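Local coordinates for protein group 1 truncated hemoglobin GlbN (Synechocystis sp., PDB 1S6A) that binds one heme per subunit and forms a very stable complex with oxygen, as a monomeric globin of the truncated hemoglobin family, at residues A17-Y22 with H46-L51. Numbering follows the deposited sequence.
Sequences AVDKFY and HQKAFL. With HEM (protoporphyrin IX containing Fe), chain D.
With CG beside its backbone N (chi1 -75°) and the chain extended beyond, K48 runs across V18 to D19, while Q47, whose CG is anti to the backbone N, bends at chi2 and brings its amide oxygen up to the hydroxyl of Y22. K48 NZ donates to D19 OD1 at 3.1 Å, a salt bridge on the syn side of the carboxylate but 30° out of its plane; D15 takes the same ammonium group as a second partner. On the way, the lysine's aliphatic part lies over V18, with K48 CG 3.7 Å from V18 CB. Cut back to an alanine, this position would probably leave the close-set carboxylates of D19 and D15 without their shared counter-charge and strip the aliphatic cover from V18. V18 CG2 reaches inward, 3.8 Å from both Q47 CG and L51 CD1. Deeper in, Y22 OH lies 2.9 Å from Q47 OE1, ring and amide planes nearly parallel; the hydroxyl crowds a bound azide, so this weak hydrogen bond is doubtful, and Q43 is its stronger partner. Q47 OE1 sits 3.2 Å from heme CHB, lining the distal pocket. H46, the assigned distal iron ligand, is swung off the iron here, its ring against a heme propionate. Segments 17-22 and 46-51 cross at 127°, where helix 10-26 meets helix 40-54, the B/E pairing of the truncated globin fold, with helix 81-98 packing against A17 and F21.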
ATOM      1  N   ALA A  17       3.243  -9.870  -3.199  1.00 22.16           N
ATOM      2  CA  ALA A  17       2.327  -9.194  -2.261  1.00 21.62           C
ATOM      3  C   ALA A  17       1.487  -8.114  -2.941  1.00 19.83           C
ATOM      4  O   ALA A  17       0.299  -7.994  -2.690  1.00 21.33           O
ATOM      5  CB  ALA A  17       3.111  -8.573  -1.049  1.00 21.22           C
ATOM      6  N   VAL A  18       2.120  -7.301  -3.753  1.00 19.91           N
ATOM      7  CA  VAL A  18       1.438  -6.198  -4.466  1.00 19.86           C
ATOM      8  C   VAL A  18       0.406  -6.752  -5.464  1.00 20.11           C
ATOM      9  O   VAL A  18      -0.718  -6.288  -5.520  1.00 20.32           O
ATOM     10  CB  VAL A  18       2.452  -5.250  -5.173  1.00 18.59           C
ATOM     11  CG1 VAL A  18       1.732  -4.308  -6.176  1.00 18.89           C
ATOM     12  CG2 VAL A  18       3.133  -4.360  -4.124  1.00 19.86           C
ATOM     13  N   ASP A  19       0.793  -7.764  -6.231  1.00 20.80           N
ATOM     14  CA  ASP A  19      -0.163  -8.425  -7.127  1.00 21.18           C
ATOM     15  C   ASP A  19      -1.355  -8.914  -6.407  1.00 20.91           C
ATOM     16  O   ASP A  19      -2.475  -8.595  -6.825  1.00 21.16           O
ATOM     17  CB  ASP A  19       0.469  -9.569  -7.917  1.00 21.28           C
ATOM     18  CG  ASP A  19       1.415  -9.069  -8.970  1.00 23.61           C
ATOM     19  OD1 ASP A  19       1.467  -7.871  -9.248  1.00 26.32           O
ATOM     20  OD2 ASP A  19       2.192  -9.799  -9.577  1.00 29.20           O
ATOM     21  N   LYS A  20      -1.136  -9.676  -5.328  1.00 20.70           N
ATOM     22  CA  LYS A  20      -2.217 -10.230  -4.522  1.00 20.97           C
ATOM     23  C   LYS A  20      -3.058  -9.171  -3.808  1.00 19.64           C
ATOM     24  O   LYS A  20      -4.283  -9.305  -3.685  1.00 18.90           O
ATOM     25  CB  LYS A  20      -1.695 -11.244  -3.478  1.00 22.83           C
ATOM     26  CG  LYS A  20      -1.002 -12.522  -4.050  1.00 25.89           C
ATOM     27  CD  LYS A  20      -1.688 -12.965  -5.339  1.00 35.38           C
ATOM     28  CE  LYS A  20      -0.670 -13.220  -6.533  1.00 41.01           C
ATOM     29  NZ  LYS A  20      -1.251 -13.082  -7.948  1.00 44.38           N
ATOM     30  N   PHE A  21      -2.381  -8.159  -3.279  1.00 19.10           N
ATOM     31  CA  PHE A  21      -3.026  -7.015  -2.628  1.00 17.67           C
ATOM     32  C   PHE A  21      -4.056  -6.375  -3.608  1.00 17.25           C
ATOM     33  O   PHE A  21      -5.196  -6.156  -3.235  1.00 17.21           O
ATOM     34  CB  PHE A  21      -1.932  -6.033  -2.160  1.00 17.41           C
ATOM     35  CG  PHE A  21      -2.447  -4.664  -1.745  1.00 18.52           C
ATOM     36  CD1 PHE A  21      -3.263  -4.520  -0.611  1.00 17.39           C
ATOM     37  CD2 PHE A  21      -2.116  -3.522  -2.493  1.00 17.83           C
ATOM     38  CE1 PHE A  21      -3.757  -3.261  -0.217  1.00 18.20           C
ATOM     39  CE2 PHE A  21      -2.601  -2.236  -2.112  1.00 17.41           C
ATOM     40  CZ  PHE A  21      -3.427  -2.122  -0.963  1.00 17.91           C
ATOM     41  N   TYR A  22      -3.657  -6.085  -4.856  1.00 16.94           N
ATOM     42  CA  TYR A  22      -4.567  -5.408  -5.780  1.00 17.49           C
ATOM     43  C   TYR A  22      -5.712  -6.334  -6.212  1.00 18.54           C
ATOM     44  O   TYR A  22      -6.832  -5.872  -6.407  1.00 19.42           O
ATOM     45  CB  TYR A  22      -3.838  -4.723  -6.949  1.00 17.06           C
ATOM     46  CG  TYR A  22      -3.199  -3.401  -6.478  1.00 17.17           C
ATOM     47  CD1 TYR A  22      -3.997  -2.387  -5.933  1.00 16.94           C
ATOM     48  CD2 TYR A  22      -1.789  -3.199  -6.520  1.00 18.06           C
ATOM     49  CE1 TYR A  22      -3.465  -1.197  -5.454  1.00 17.07           C
ATOM     50  CE2 TYR A  22      -1.236  -2.010  -6.035  1.00 17.10           C
ATOM     51  CZ  TYR A  22      -2.086  -1.012  -5.497  1.00 17.72           C
ATOM     52  OH  TYR A  22      -1.555   0.172  -5.002  1.00 17.83           O
ATOM     53  N   HIS A  46       4.219   1.168  -9.597  1.00 18.38           N
ATOM     54  CA  HIS A  46       4.449   2.216  -8.594  1.00 18.68           C
ATOM     55  C   HIS A  46       4.465   1.649  -7.161  1.00 17.62           C
ATOM     56  O   HIS A  46       5.284   2.030  -6.334  1.00 16.14           O
ATOM     57  CB  HIS A  46       3.314   3.219  -8.633  1.00 18.56           C
ATOM     58  CG  HIS A  46       3.315   4.082  -9.850  1.00 22.73           C
ATOM     59  ND1 HIS A  46       4.478   4.511 -10.451  1.00 27.16           N
ATOM     60  CD2 HIS A  46       2.296   4.653 -10.539  1.00 24.04           C
ATOM     61  CE1 HIS A  46       4.173   5.284 -11.482  1.00 28.77           C
ATOM     62  NE2 HIS A  46       2.857   5.385 -11.551  1.00 25.98           N
ATOM     63  N   GLN A  47       3.508   0.782  -6.852  1.00 16.17           N
ATOM     64  CA  GLN A  47       3.395   0.254  -5.470  1.00 16.66           C
ATOM     65  C   GLN A  47       4.560  -0.695  -5.127  1.00 17.06           C
ATOM     66  O   GLN A  47       5.071  -0.700  -3.994  1.00 17.74           O
ATOM     67  CB  GLN A  47       2.050  -0.430  -5.248  1.00 14.95           C
ATOM     68  CG  GLN A  47       1.733  -0.819  -3.741  1.00 15.99           C
ATOM     69  CD  GLN A  47       1.397   0.425  -2.924  1.00 16.82           C
ATOM     70  OE1 GLN A  47       0.204   0.812  -2.796  1.00 17.48           O
ATOM     71  NE2 GLN A  47       2.408   1.086  -2.432  1.00 14.83           N
ATOM     72  N   LYS A  48       5.013  -1.477  -6.109  1.00 17.53           N
ATOM     73  CA  LYS A  48       6.194  -2.339  -5.890  1.00 18.48           C
ATOM     74  C   LYS A  48       7.395  -1.477  -5.567  1.00 18.67           C
ATOM     75  O   LYS A  48       8.129  -1.738  -4.597  1.00 19.14           O
ATOM     76  CB  LYS A  48       6.478  -3.216  -7.094  1.00 18.42           C
ATOM     77  CG  LYS A  48       5.470  -4.346  -7.141  1.00 18.13           C
ATOM     78  CD  LYS A  48       5.420  -5.019  -8.503  1.00 20.02           C
ATOM     79  CE  LYS A  48       4.126  -5.821  -8.651  1.00 17.52           C
ATOM     80  NZ  LYS A  48       4.188  -6.616  -9.939  1.00 19.14           N
ATOM     81  N   ALA A  49       7.599  -0.454  -6.393  1.00 18.26           N
ATOM     82  CA  ALA A  49       8.668   0.530  -6.154  1.00 16.97           C
ATOM     83  C   ALA A  49       8.515   1.298  -4.808  1.00 17.40           C
ATOM     84  O   ALA A  49       9.477   1.511  -4.050  1.00 17.59           O
ATOM     85  CB  ALA A  49       8.740   1.497  -7.341  1.00 17.87           C
ATOM     86  N   PHE A  50       7.307   1.733  -4.499  1.00 16.46           N
ATOM     87  CA  PHE A  50       7.059   2.481  -3.251  1.00 17.02           C
ATOM     88  C   PHE A  50       7.266   1.593  -1.999  1.00 17.37           C
ATOM     89  O   PHE A  50       7.865   2.009  -1.010  1.00 17.83           O
ATOM     90  CB  PHE A  50       5.646   3.140  -3.211  1.00 16.86           C
ATOM     91  CG  PHE A  50       5.426   3.906  -1.958  1.00 15.84           C
ATOM     92  CD1 PHE A  50       5.918   5.205  -1.858  1.00 17.20           C
ATOM     93  CD2 PHE A  50       4.905   3.280  -0.819  1.00 16.48           C
ATOM     94  CE1 PHE A  50       5.843   5.911  -0.673  1.00 17.56           C
ATOM     95  CE2 PHE A  50       4.816   3.987   0.431  1.00 17.03           C
ATOM     96  CZ  PHE A  50       5.285   5.311   0.492  1.00 16.19           C
ATOM     97  N   LEU A  51       6.736   0.385  -2.022  1.00 17.67           N
ATOM     98  CA  LEU A  51       6.890  -0.471  -0.847  1.00 18.18           C
ATOM     99  C   LEU A  51       8.314  -0.940  -0.713  1.00 18.45           C
ATOM    100  O   LEU A  51       8.789  -1.099   0.406  1.00 18.87           O
ATOM    101  CB  LEU A  51       5.911  -1.644  -0.853  1.00 17.83           C
ATOM    102  CG  LEU A  51       4.424  -1.290  -0.672  1.00 18.42           C
ATOM    103  CD1 LEU A  51       3.611  -2.558  -0.765  1.00 18.09           C
ATOM    104  CD2 LEU A  51       4.144  -0.520   0.655  1.00 18.77           C
TER
HETATM  105  CHA HEM D 125      -1.809   6.106  -5.938  1.00 16.32           C
HETATM  106  CHB HEM D 125       0.547   3.980  -2.270  1.00 16.53           C
HETATM  107  CHC HEM D 125      -3.370   4.750   0.484  1.00 16.34           C
HETATM  108  CHD HEM D 125      -5.855   4.567  -3.709  1.00 16.28           C
HETATM  109  C1A HEM D 125      -0.822   5.565  -5.142  1.00 17.49           C
HETATM  110  C2A HEM D 125       0.552   5.389  -5.535  1.00 16.11           C
HETATM  111  C3A HEM D 125       1.210   4.783  -4.559  1.00 15.40           C
HETATM  112  C4A HEM D 125       0.278   4.568  -3.476  1.00 17.49           C
HETATM  113  CMA HEM D 125       2.702   4.372  -4.542  1.00 15.61           C
HETATM  114  CAA HEM D 125       1.074   5.823  -6.924  1.00 17.32           C
HETATM  115  CBA HEM D 125       1.904   7.103  -6.745  1.00 20.61           C
HETATM  116  CGA HEM D 125       2.587   7.617  -8.017  1.00 23.36           C
HETATM  117  O1A HEM D 125       1.881   8.078  -8.925  1.00 23.19           O
HETATM  118  O2A HEM D 125       3.848   7.619  -8.116  1.00 24.22           O
HETATM  119  C1B HEM D 125      -0.284   4.061  -1.167  1.00 16.98           C
HETATM  120  C2B HEM D 125       0.091   3.791   0.200  1.00 14.41           C
HETATM  121  C3B HEM D 125      -0.984   4.023   0.977  1.00 15.72           C
HETATM  122  C4B HEM D 125      -2.074   4.443   0.116  1.00 15.42           C
HETATM  123  CMB HEM D 125       1.489   3.321   0.618  1.00 11.91           C
HETATM  124  CAB HEM D 125      -1.145   3.848   2.518  1.00 16.39           C
HETATM  125  CBB HEM D 125      -1.138   2.582   3.077  1.00 15.70           C
HETATM  126  C1C HEM D 125      -4.470   4.697  -0.389  1.00 15.41           C
HETATM  127  C2C HEM D 125      -5.863   4.621  -0.076  1.00 15.45           C
HETATM  128  C3C HEM D 125      -6.542   4.520  -1.264  1.00 17.41           C
HETATM  129  C4C HEM D 125      -5.602   4.576  -2.336  1.00 16.53           C
HETATM  130  CMC HEM D 125      -6.424   4.610   1.363  1.00 13.63           C
HETATM  131  CAC HEM D 125      -8.069   4.400  -1.567  1.00 18.21           C
HETATM  132  CBC HEM D 125      -8.822   3.474  -0.990  1.00 18.85           C
HETATM  133  C1D HEM D 125      -5.015   5.017  -4.700  1.00 14.89           C
HETATM  134  C2D HEM D 125      -5.421   5.344  -6.052  1.00 13.12           C
HETATM  135  C3D HEM D 125      -4.148   5.841  -6.753  1.00 17.69           C
HETATM  136  C4D HEM D 125      -3.115   5.767  -5.766  1.00 16.03           C
HETATM  137  CMD HEM D 125      -6.880   5.136  -6.539  1.00 14.01           C
HETATM  138  CAD HEM D 125      -3.943   6.318  -8.206  1.00 22.03           C
HETATM  139  CBD HEM D 125      -4.440   7.757  -8.156  1.00 24.62           C
HETATM  140  CGD HEM D 125      -4.617   8.190  -9.575  1.00 30.17           C
HETATM  141  O1D HEM D 125      -3.634   8.592 -10.197  1.00 31.41           O
HETATM  142  O2D HEM D 125      -5.725   8.129 -10.123  1.00 34.01           O
HETATM  143  NA  HEM D 125      -0.987   5.024  -3.874  1.00 16.84           N
HETATM  144  NB  HEM D 125      -1.591   4.470  -1.164  1.00 16.52           N
HETATM  145  NC  HEM D 125      -4.380   4.677  -1.755  1.00 15.37           N
HETATM  146  ND  HEM D 125      -3.663   5.321  -4.580  1.00 17.81           N
HETATM  147 FE   HEM D 125      -2.673   4.904  -2.851  1.00 18.43          FE